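Side-chain contacts in peptidoglycan-N-acetylglucosamine deacetylase BC_1960 (Bacillus cereus, PDB 4L1G), which removes acetyl groups from N-acetylglucosamine residues of bacterial peptidoglycan, and also from chitin oligomers, as a zinc-dependent polysaccharide deacetylase: residues E155-N158 against A164-F167; K119-A122 against V127-N130; N148-T153 against L180-E185. One frame throughout, in Å; residues are numbered along the deposited sequence.

Contact 1 (E155-N158 against A164-F167); sequences EILN and APKF
The flat amide of N158 turns one face toward A164, and both the backbone N and CB of A164 lie on that side. N158 OD1 comes to 3.3 Å from A164 N, but the nitrogen stands well above the amide plane and the angle is too poor for a hydrogen bond. N158 CG is anti to the backbone N (chi1 -179°), which turns the amide so that OD1 lies near A164 N. The pyrrolidine ring of P165 is met at its CG edge by L157: CD1 of L157, almost in the mean ring plane, is 3.9 Å from P165 CG, and CB of L157 is 4.0 Å from the same atom, so CB and CD1 of L157 both rest against that corner. The two side chains cross at about a right angle. I128 O packs against P165 CB. L157 also touches A111 of helix 108-113, while E154, on helix 143-161, packs on both A164 and P165. Here the chain leaves the helix, packs P165 back on L157 and leads into strand 167-168, a helix-to-strand connection of the barrel-like deacetylase fold; F167 forms a backbone hydrogen bond with N130. With no hydrogen bond across the two segments, the hold between them is apolar, at L157 and P165; N158 OD1 and A164 N are merely close, at a partly exposed spot.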
ATOM      1  N   GLU A 155       3.162  -9.980  13.505  1.00 31.99           N
ATOM      2  CA  GLU A 155       3.230 -11.398  13.847  1.00 32.90           C
ATOM      3  C   GLU A 155       2.365 -12.237  12.918  1.00 33.05           C
ATOM      4  O   GLU A 155       2.784 -13.294  12.449  1.00 33.65           O
ATOM      5  CB  GLU A 155       2.793 -11.628  15.295  1.00 33.81           C
ATOM      6  CG  GLU A 155       3.765 -11.106  16.337  1.00 34.28           C
ATOM      7  CD  GLU A 155       3.217 -11.204  17.749  1.00 35.38           C
ATOM      8  OE1 GLU A 155       2.028 -11.561  17.908  1.00 35.53           O
ATOM      9  OE2 GLU A 155       3.976 -10.921  18.703  1.00 35.74           O
ATOM     10  N   ILE A 156       1.152 -11.760  12.663  1.00 16.63           N
ATOM     11  CA  ILE A 156       0.221 -12.449  11.780  1.00 16.81           C
ATOM     12  C   ILE A 156       0.782 -12.568  10.365  1.00 16.34           C
ATOM     13  O   ILE A 156       0.777 -13.647   9.773  1.00 16.92           O
ATOM     14  CB  ILE A 156      -1.141 -11.725  11.739  1.00 16.50           C
ATOM     15  CG1 ILE A 156      -1.844 -11.845  13.096  1.00 17.24           C
ATOM     16  CG2 ILE A 156      -2.018 -12.286  10.627  1.00 16.65           C
ATOM     17  CD1 ILE A 156      -3.088 -10.992  13.224  1.00 17.03           C
ATOM     18  N   LEU A 157       1.278 -11.453   9.837  1.00 15.38           N
ATOM     19  CA  LEU A 157       1.802 -11.416   8.476  1.00 14.91           C
ATOM     20  C   LEU A 157       3.108 -12.191   8.341  1.00 15.37           C
ATOM     21  O   LEU A 157       3.360 -12.815   7.311  1.00 15.54           O
ATOM     22  CB  LEU A 157       1.982  -9.969   8.008  1.00 13.35           C
ATOM     23  CG  LEU A 157       0.689  -9.158   7.922  1.00 13.03           C
ATOM     24  CD1 LEU A 157       0.967  -7.729   7.486  1.00 11.94           C
ATOM     25  CD2 LEU A 157      -0.302  -9.832   6.983  1.00 13.69           C
ATOM     26  N   ASN A 158       3.937 -12.151   9.380  1.00 20.37           N
ATOM     27  CA  ASN A 158       5.180 -12.913   9.389  1.00 21.02           C
ATOM     28  C   ASN A 158       4.912 -14.407   9.270  1.00 22.09           C
ATOM     29  O   ASN A 158       5.595 -15.118   8.533  1.00 22.57           O
ATOM     30  CB  ASN A 158       5.981 -12.626  10.661  1.00 21.34           C
ATOM     31  CG  ASN A 158       7.291 -13.384  10.709  1.00 22.24           C
ATOM     32  OD1 ASN A 158       8.019 -13.453   9.721  1.00 22.09           O
ATOM     33  ND2 ASN A 158       7.592 -13.975  11.861  1.00 23.29           N
ATOM     34  N   ALA A 164       8.703 -10.522   8.250  1.00 20.03           N
ATOM     35  CA  ALA A 164       8.094  -9.381   8.921  1.00 20.11           C
ATOM     36  C   ALA A 164       8.196  -8.146   8.032  1.00 19.09           C
ATOM     37  O   ALA A 164       9.297  -7.676   7.753  1.00 19.16           O
ATOM     38  CB  ALA A 164       8.770  -9.133  10.262  1.00 21.28           C
ATOM     39  N   PRO A 165       7.045  -7.618   7.581  1.00 14.00           N
ATOM     40  CA  PRO A 165       7.004  -6.487   6.642  1.00 12.95           C
ATOM     41  C   PRO A 165       7.697  -5.238   7.184  1.00 13.03           C
ATOM     42  O   PRO A 165       7.492  -4.868   8.339  1.00 13.77           O
ATOM     43  CB  PRO A 165       5.503  -6.223   6.478  1.00 12.58           C
ATOM     44  CG  PRO A 165       4.850  -7.523   6.824  1.00 13.24           C
ATOM     45  CD  PRO A 165       5.696  -8.101   7.919  1.00 14.11           C
ATOM     46  N   LYS A 166       8.507  -4.597   6.348  1.00 17.43           N
ATOM     47  CA  LYS A 166       9.226  -3.393   6.747  1.00 17.83           C
ATOM     48  C   LYS A 166       8.352  -2.153   6.589  1.00 17.04           C
ATOM     49  O   LYS A 166       8.567  -1.139   7.254  1.00 17.59           O
ATOM     50  CB  LYS A 166      10.501  -3.236   5.911  1.00 17.95           C
ATOM     51  CG  LYS A 166      11.389  -2.069   6.325  1.00 18.92           C
ATOM     52  CD  LYS A 166      12.564  -1.902   5.373  1.00 18.95           C
ATOM     53  CE  LYS A 166      13.525  -0.829   5.859  1.00 20.29           C
ATOM     54  NZ  LYS A 166      14.167  -1.198   7.151  1.00 22.08           N
ATOM     55  N   PHE A 167       7.359  -2.246   5.711  1.00  9.33           N
ATOM     56  CA  PHE A 167       6.552  -1.086   5.349  1.00  8.97           C
ATOM     57  C   PHE A 167       5.237  -0.980   6.113  1.00  9.09           C
ATOM     58  O   PHE A 167       4.477  -1.944   6.211  1.00  9.48           O
ATOM     59  CB  PHE A 167       6.296  -1.059   3.838  1.00  9.05           C
ATOM     60  CG  PHE A 167       7.486  -0.624   3.031  1.00  8.90           C
ATOM     61  CD1 PHE A 167       8.424  -1.547   2.599  1.00  9.31           C
ATOM     62  CD2 PHE A 167       7.669   0.711   2.706  1.00  8.43           C
ATOM     63  CE1 PHE A 167       9.523  -1.148   1.855  1.00  9.28           C
ATOM     64  CE2 PHE A 167       8.767   1.117   1.964  1.00  8.32           C
ATOM     65  CZ  PHE A 167       9.695   0.186   1.540  1.00  8.74           C
TER

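Contact 2 (K119-A122 against V127-N130); sequences KRIA and VIGN
Apolar helix-on-strand packing joins I121 and A122 of helix 115-123 to I128 of strand 127-130, on the layer where a helix lies against the parallel sheet. CG2 of I121 meets CG1 of I128 at 3.8 Å, and the methyl of A122 sits 4.1 Å from I128 CD1. The two branched side chains cross at about a right angle, so the touch is a methyl against a methylene, with no long overlap. I121 has CG2 anti to the backbone N, with CG1 beside that N (chi1 -64°), and it is CG2 that faces I128. I128 has its CG1-CD1 arm extended (chi2 175°), which carries CD1 as far as A122. Strand 103-106 runs parallel to 127-130 and hydrogen-bonds to it, and the intervening chain, with helices 108-113 and 115-123, makes the beta-alpha-beta crossover of the barrel-like polysaccharide deacetylase fold. I121 and I128 both also press on L106 of the first strand, and I128 reaches L157 and A161 of helix 143-161, so I128 is buried between helices 115-123 and 143-161. I128 N is hydrogen-bonded to Y163 OH. At the C-terminal end of the strand N130 precedes the zinc ligand H131, whose side chain is about 8 Å from that of I128, and N130 ND2 bonds to I150 O and E154 OE2.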
ATOM      1  N   LYS A 119      -1.171 -15.578   1.556  1.00 17.32           N
ATOM      2  CA  LYS A 119      -0.129 -16.447   1.021  1.00 17.84           C
ATOM      3  C   LYS A 119      -0.017 -16.310  -0.495  1.00 17.73           C
ATOM      4  O   LYS A 119       1.082 -16.365  -1.045  1.00 17.64           O
ATOM      5  CB  LYS A 119      -0.384 -17.910   1.403  1.00 19.21           C
ATOM      6  CG  LYS A 119      -0.298 -18.194   2.900  1.00 19.52           C
ATOM      7  CD  LYS A 119      -0.553 -19.667   3.199  1.00 21.00           C
ATOM      8  CE  LYS A 119      -0.397 -19.975   4.680  1.00 21.43           C
ATOM      9  NZ  LYS A 119      -0.693 -21.406   4.992  1.00 22.98           N
ATOM     10  N   ARG A 120      -1.153 -16.131  -1.167  1.00 18.52           N
ATOM     11  CA  ARG A 120      -1.160 -15.992  -2.621  1.00 18.53           C
ATOM     12  C   ARG A 120      -0.452 -14.716  -3.068  1.00 17.37           C
ATOM     13  O   ARG A 120       0.309 -14.728  -4.035  1.00 17.37           O
ATOM     14  CB  ARG A 120      -2.588 -16.019  -3.174  1.00 19.01           C
ATOM     15  CG  ARG A 120      -2.631 -15.981  -4.694  1.00 19.26           C
ATOM     16  CD  ARG A 120      -4.039 -15.807  -5.248  1.00 19.70           C
ATOM     17  NE  ARG A 120      -3.991 -15.469  -6.670  1.00 19.74           N
ATOM     18  CZ  ARG A 120      -5.045 -15.128  -7.406  1.00 20.07           C
ATOM     19  NH1 ARG A 120      -6.254 -15.074  -6.862  1.00 20.40           N
ATOM     20  NH2 ARG A 120      -4.886 -14.835  -8.691  1.00 20.17           N
ATOM     21  N   ILE A 121      -0.712 -13.620  -2.359  1.00 15.80           N
ATOM     22  CA  ILE A 121      -0.074 -12.335  -2.627  1.00 14.75           C
ATOM     23  C   ILE A 121       1.446 -12.459  -2.591  1.00 14.61           C
ATOM     24  O   ILE A 121       2.142 -11.985  -3.488  1.00 14.29           O
ATOM     25  CB  ILE A 121      -0.509 -11.271  -1.593  1.00 14.01           C
ATOM     26  CG1 ILE A 121      -2.010 -10.995  -1.703  1.00 14.22           C
ATOM     27  CG2 ILE A 121       0.289  -9.986  -1.769  1.00 13.05           C
ATOM     28  CD1 ILE A 121      -2.545 -10.079  -0.619  1.00 13.72           C
ATOM     29  N   ALA A 122       1.951 -13.108  -1.547  1.00 15.57           N
ATOM     30  CA  ALA A 122       3.384 -13.302  -1.376  1.00 15.63           C
ATOM     31  C   ALA A 122       3.951 -14.258  -2.420  1.00 16.43           C
ATOM     32  O   ALA A 122       5.065 -14.066  -2.904  1.00 16.37           O
ATOM     33  CB  ALA A 122       3.685 -13.812   0.024  1.00 15.99           C
ATOM     34  N   VAL A 127       4.685  -7.411  -2.740  1.00 11.32           N
ATOM     35  CA  VAL A 127       5.197  -7.085  -1.417  1.00 11.11           C
ATOM     36  C   VAL A 127       4.043  -6.769  -0.469  1.00 10.91           C
ATOM     37  O   VAL A 127       3.078  -6.104  -0.849  1.00 10.62           O
ATOM     38  CB  VAL A 127       6.192  -5.907  -1.480  1.00 10.61           C
ATOM     39  CG1 VAL A 127       6.616  -5.473  -0.084  1.00 10.48           C
ATOM     40  CG2 VAL A 127       7.407  -6.293  -2.313  1.00 10.96           C
ATOM     41  N   ILE A 128       4.145  -7.269   0.760  1.00 11.19           N
ATOM     42  CA  ILE A 128       3.119  -7.058   1.773  1.00 11.15           C
ATOM     43  C   ILE A 128       3.545  -5.990   2.777  1.00 10.73           C
ATOM     44  O   ILE A 128       4.685  -5.976   3.239  1.00 10.79           O
ATOM     45  CB  ILE A 128       2.795  -8.377   2.508  1.00 11.91           C
ATOM     46  CG1 ILE A 128       2.157  -9.373   1.537  1.00 12.45           C
ATOM     47  CG2 ILE A 128       1.877  -8.128   3.699  1.00 11.96           C
ATOM     48  CD1 ILE A 128       1.912 -10.733   2.130  1.00 13.34           C
ATOM     49  N   GLY A 129       2.627  -5.083   3.098  1.00 10.40           N
ATOM     50  CA  GLY A 129       2.884  -4.060   4.094  1.00 10.11           C
ATOM     51  C   GLY A 129       1.942  -4.172   5.279  1.00 10.30           C
ATOM     52  O   GLY A 129       0.908  -4.834   5.201  1.00 10.54           O
ATOM     53  N   ASN A 130       2.303  -3.510   6.373  1.00 10.19           N
ATOM     54  CA  ASN A 130       1.514  -3.527   7.602  1.00 10.50           C
ATOM     55  C   ASN A 130       0.536  -2.352   7.642  1.00 10.42           C
ATOM     56  O   ASN A 130       0.949  -1.197   7.633  1.00 10.08           O
ATOM     57  CB  ASN A 130       2.462  -3.485   8.809  1.00 10.54           C
ATOM     58  CG  ASN A 130       1.755  -3.721  10.136  1.00 11.11           C
ATOM     59  OD1 ASN A 130       0.607  -3.324  10.333  1.00 11.42           O
ATOM     60  ND2 ASN A 130       2.454  -4.366  11.064  1.00 11.40           N
TER

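Contact 3 (N148-T153 against L180-E185); sequences NQIIKT and LKWATE
I150 and I151, neighbours on helix 143-161, both reach the rim of the W182 indole on helix 177-185. Just before them, Q149 points elsewhere: its OE1 accepts from the backbone N of both Y133 and S134, in the loop between the zinc ligands H131 and H135, and its NE2 bonds to E145. CG2 of I150 stands 4.3 Å from W182 CZ3, a loose touch at the ring edge. I151 brings its CG1 to 4.1 Å from W182 CH2, again near the ring plane, and crosses the tryptophan at about a right angle. I150 is buried and I151 exposed, so the contact runs from solvent inward. W182 has CG anti to the backbone N (chi1 179°), which extends the six-membered end of the indole across the gap; R147, one turn before I151, makes a cation-pi contact with it. K152 faces the other way, in a cation-pi contact with Y133. T153 closes the walk with OG1 donating to Q149 O at 2.6 Å, nearly straight onto the carbonyl (167°). On the second helix T184 OG1 donates to L180 O at 2.8 Å, tilted from the carbonyl plane, with T184 N on the opposite face. The edge of one indole against two isoleucines makes a thin contact that joins helix 143-161 to helix 177-185 on the outside of the TIM-barrel-like deacetylase fold.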
ATOM      1  N   ASN A 148       0.762  -2.044  19.793  1.00 18.02           N
ATOM      2  CA  ASN A 148       0.021  -3.301  19.766  1.00 18.37           C
ATOM      3  C   ASN A 148      -0.581  -3.579  18.389  1.00 17.61           C
ATOM      4  O   ASN A 148      -0.523  -4.704  17.898  1.00 17.69           O
ATOM      5  CB  ASN A 148      -1.079  -3.301  20.828  1.00 19.21           C
ATOM      6  CG  ASN A 148      -1.715  -4.667  21.007  1.00 20.03           C
ATOM      7  OD1 ASN A 148      -1.031  -5.691  20.981  1.00 20.26           O
ATOM      8  ND2 ASN A 148      -3.032  -4.688  21.187  1.00 20.53           N
ATOM      9  N   GLN A 149      -1.160  -2.547  17.777  1.00 15.16           N
ATOM     10  CA  GLN A 149      -1.747  -2.662  16.442  1.00 14.53           C
ATOM     11  C   GLN A 149      -0.712  -3.122  15.422  1.00 13.95           C
ATOM     12  O   GLN A 149      -0.970  -4.019  14.617  1.00 13.86           O
ATOM     13  CB  GLN A 149      -2.347  -1.323  15.997  1.00 14.07           C
ATOM     14  CG  GLN A 149      -3.648  -0.943  16.693  1.00 14.70           C
ATOM     15  CD  GLN A 149      -4.862  -1.627  16.094  1.00 14.91           C
ATOM     16  OE1 GLN A 149      -4.863  -2.009  14.924  1.00 14.41           O
ATOM     17  NE2 GLN A 149      -5.908  -1.784  16.898  1.00 15.76           N
ATOM     18  N   ILE A 150       0.464  -2.504  15.465  1.00 14.21           N
ATOM     19  CA  ILE A 150       1.536  -2.824  14.535  1.00 13.74           C
ATOM     20  C   ILE A 150       2.114  -4.215  14.781  1.00 14.30           C
ATOM     21  O   ILE A 150       2.215  -5.022  13.857  1.00 14.15           O
ATOM     22  CB  ILE A 150       2.673  -1.789  14.613  1.00 13.47           C
ATOM     23  CG1 ILE A 150       2.144  -0.395  14.268  1.00 12.97           C
ATOM     24  CG2 ILE A 150       3.810  -2.173  13.682  1.00 13.36           C
ATOM     25  CD1 ILE A 150       1.512  -0.308  12.894  1.00 12.32           C
ATOM     26  N   ILE A 151       2.486  -4.491  16.027  1.00 13.78           N
ATOM     27  CA  ILE A 151       3.164  -5.738  16.375  1.00 14.34           C
ATOM     28  C   ILE A 151       2.286  -6.974  16.163  1.00 15.17           C
ATOM     29  O   ILE A 151       2.739  -7.976  15.608  1.00 15.27           O
ATOM     30  CB  ILE A 151       3.705  -5.701  17.823  1.00 15.18           C
ATOM     31  CG1 ILE A 151       4.811  -4.648  17.949  1.00 14.43           C
ATOM     32  CG2 ILE A 151       4.232  -7.066  18.242  1.00 16.17           C
ATOM     33  CD1 ILE A 151       5.309  -4.452  19.370  1.00 15.35           C
ATOM     34  N   LYS A 152       1.033  -6.898  16.600  1.00 18.71           N
ATOM     35  CA  LYS A 152       0.086  -7.986  16.391  1.00 19.20           C
ATOM     36  C   LYS A 152      -0.086  -8.291  14.903  1.00 18.60           C
ATOM     37  O   LYS A 152      -0.150  -9.450  14.501  1.00 19.08           O
ATOM     38  CB  LYS A 152      -1.265  -7.653  17.029  1.00 19.57           C
ATOM     39  CG  LYS A 152      -2.335  -8.708  16.804  1.00 20.32           C
ATOM     40  CD  LYS A 152      -3.413  -8.655  17.879  1.00 21.07           C
ATOM     41  CE  LYS A 152      -4.133  -7.322  17.898  1.00 20.63           C
ATOM     42  NZ  LYS A 152      -5.202  -7.317  18.938  1.00 21.75           N
ATOM     43  N   THR A 153      -0.143  -7.241  14.089  1.00 14.82           N
ATOM     44  CA  THR A 153      -0.272  -7.398  12.646  1.00 14.27           C
ATOM     45  C   THR A 153       1.005  -7.980  12.054  1.00 13.86           C
ATOM     46  O   THR A 153       0.959  -8.823  11.157  1.00 13.98           O
ATOM     47  CB  THR A 153      -0.587  -6.053  11.967  1.00 13.42           C
ATOM     48  OG1 THR A 153      -1.761  -5.487  12.558  1.00 13.63           O
ATOM     49  CG2 THR A 153      -0.814  -6.237  10.469  1.00 12.93           C
ATOM     50  N   LEU A 180       5.796   7.768  14.597  1.00 13.22           N
ATOM     51  CA  LEU A 180       6.710   7.705  13.467  1.00 13.36           C
ATOM     52  C   LEU A 180       8.142   7.513  13.957  1.00 15.08           C
ATOM     53  O   LEU A 180       8.933   6.803  13.335  1.00 15.70           O
ATOM     54  CB  LEU A 180       6.590   8.979  12.633  1.00 12.58           C
ATOM     55  CG  LEU A 180       7.410   9.098  11.350  1.00 12.56           C
ATOM     56  CD1 LEU A 180       7.209   7.880  10.457  1.00 12.02           C
ATOM     57  CD2 LEU A 180       7.024  10.371  10.615  1.00 11.56           C
ATOM     58  N   LYS A 181       8.464   8.147  15.080  1.00 17.26           N
ATOM     59  CA  LYS A 181       9.788   8.030  15.682  1.00 18.94           C
ATOM     60  C   LYS A 181      10.063   6.600  16.137  1.00 19.77           C
ATOM     61  O   LYS A 181      11.144   6.064  15.897  1.00 20.78           O
ATOM     62  CB  LYS A 181       9.925   9.002  16.855  1.00 19.34           C
ATOM     63  CG  LYS A 181      11.229   8.884  17.628  1.00 20.93           C
ATOM     64  CD  LYS A 181      11.327   9.975  18.684  1.00 21.11           C
ATOM     65  CE  LYS A 181      12.505   9.751  19.623  1.00 22.60           C
ATOM     66  NZ  LYS A 181      12.330   8.543  20.484  1.00 23.12           N
ATOM     67  N   TRP A 182       9.079   5.989  16.791  1.00 12.37           N
ATOM     68  CA  TRP A 182       9.197   4.601  17.227  1.00 12.68           C
ATOM     69  C   TRP A 182       9.377   3.654  16.042  1.00 12.03           C
ATOM     70  O   TRP A 182      10.226   2.764  16.077  1.00 12.40           O
ATOM     71  CB  TRP A 182       7.975   4.188  18.051  1.00 12.88           C
ATOM     72  CG  TRP A 182       8.018   2.762  18.523  1.00 13.29           C
ATOM     73  CD1 TRP A 182       8.682   2.278  19.615  1.00 14.28           C
ATOM     74  CD2 TRP A 182       7.367   1.637  17.918  1.00 12.83           C
ATOM     75  NE1 TRP A 182       8.487   0.921  19.725  1.00 14.48           N
ATOM     76  CE2 TRP A 182       7.681   0.504  18.698  1.00 13.60           C
ATOM     77  CE3 TRP A 182       6.551   1.478  16.794  1.00 11.97           C
ATOM     78  CZ2 TRP A 182       7.208  -0.770  18.389  1.00 13.53           C
ATOM     79  CZ3 TRP A 182       6.080   0.212  16.489  1.00 11.90           C
ATOM     80  CH2 TRP A 182       6.410  -0.895  17.284  1.00 12.67           C
ATOM     81  N   ALA A 183       8.583   3.855  14.996  1.00 10.10           N
ATOM     82  CA  ALA A 183       8.656   3.018  13.800  1.00  9.49           C
ATOM     83  C   ALA A 183      10.025   3.095  13.128  1.00  9.22           C
ATOM     84  O   ALA A 183      10.576   2.078  12.699  1.00  9.31           O
ATOM     85  CB  ALA A 183       7.564   3.404  12.818  1.00  9.16           C
ATOM     86  N   THR A 184      10.564   4.306  13.037  1.00  8.97           N
ATOM     87  CA  THR A 184      11.897   4.511  12.483  1.00  9.20           C
ATOM     88  C   THR A 184      12.947   3.768  13.308  1.00 10.13           C
ATOM     89  O   THR A 184      13.825   3.100  12.758  1.00 10.32           O
ATOM     90  CB  THR A 184      12.259   6.007  12.431  1.00  9.32           C
ATOM     91  OG1 THR A 184      11.254   6.717  11.699  1.00  8.57           O
ATOM     92  CG2 THR A 184      13.611   6.213  11.755  1.00  9.63           C
ATOM     93  N   GLU A 185      12.845   3.880  14.630  1.00 19.30           N
ATOM     94  CA  GLU A 185      13.776   3.210  15.533  1.00 20.70           C
ATOM     95  C   GLU A 185      13.668   1.693  15.429  1.00 20.73           C
ATOM     96  O   GLU A 185      14.638   0.975  15.659  1.00 21.88           O
ATOM     97  CB  GLU A 185      13.546   3.659  16.978  1.00 20.76           C
ATOM     98  CG  GLU A 185      13.925   5.108  17.240  1.00 20.95           C
ATOM     99  CD  GLU A 185      13.515   5.581  18.621  1.00 20.99           C
ATOM    100  OE1 GLU A 185      13.893   6.713  18.994  1.00 21.02           O
ATOM    101  OE2 GLU A 185      12.814   4.826  19.334  1.00 20.61           O
TER

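Overall arrangement
From the N terminus, contact 2 comes first: it closes the short turn made by the four residues between 119-122 and 127-130. The chain then passes the zinc-ligand loop and enters helix 143-161, which contacts 1 and 3 share. Contact 1 closes the turn from the end of this helix to 164-167, and lies within the longer span that contact 3 closes to helix 177-185; contact 2 stays in series with both. Contacts 1 and 2 adjoin where L157 CD1 packs on G129 O, and contacts 2 and 3 where N130 OD1 meets T153 CG2. Contact 2 ties helix 115-123 to strand 127-130, while contacts 1 and 3 tie helix 143-161 to 164-167 and to helix 177-185.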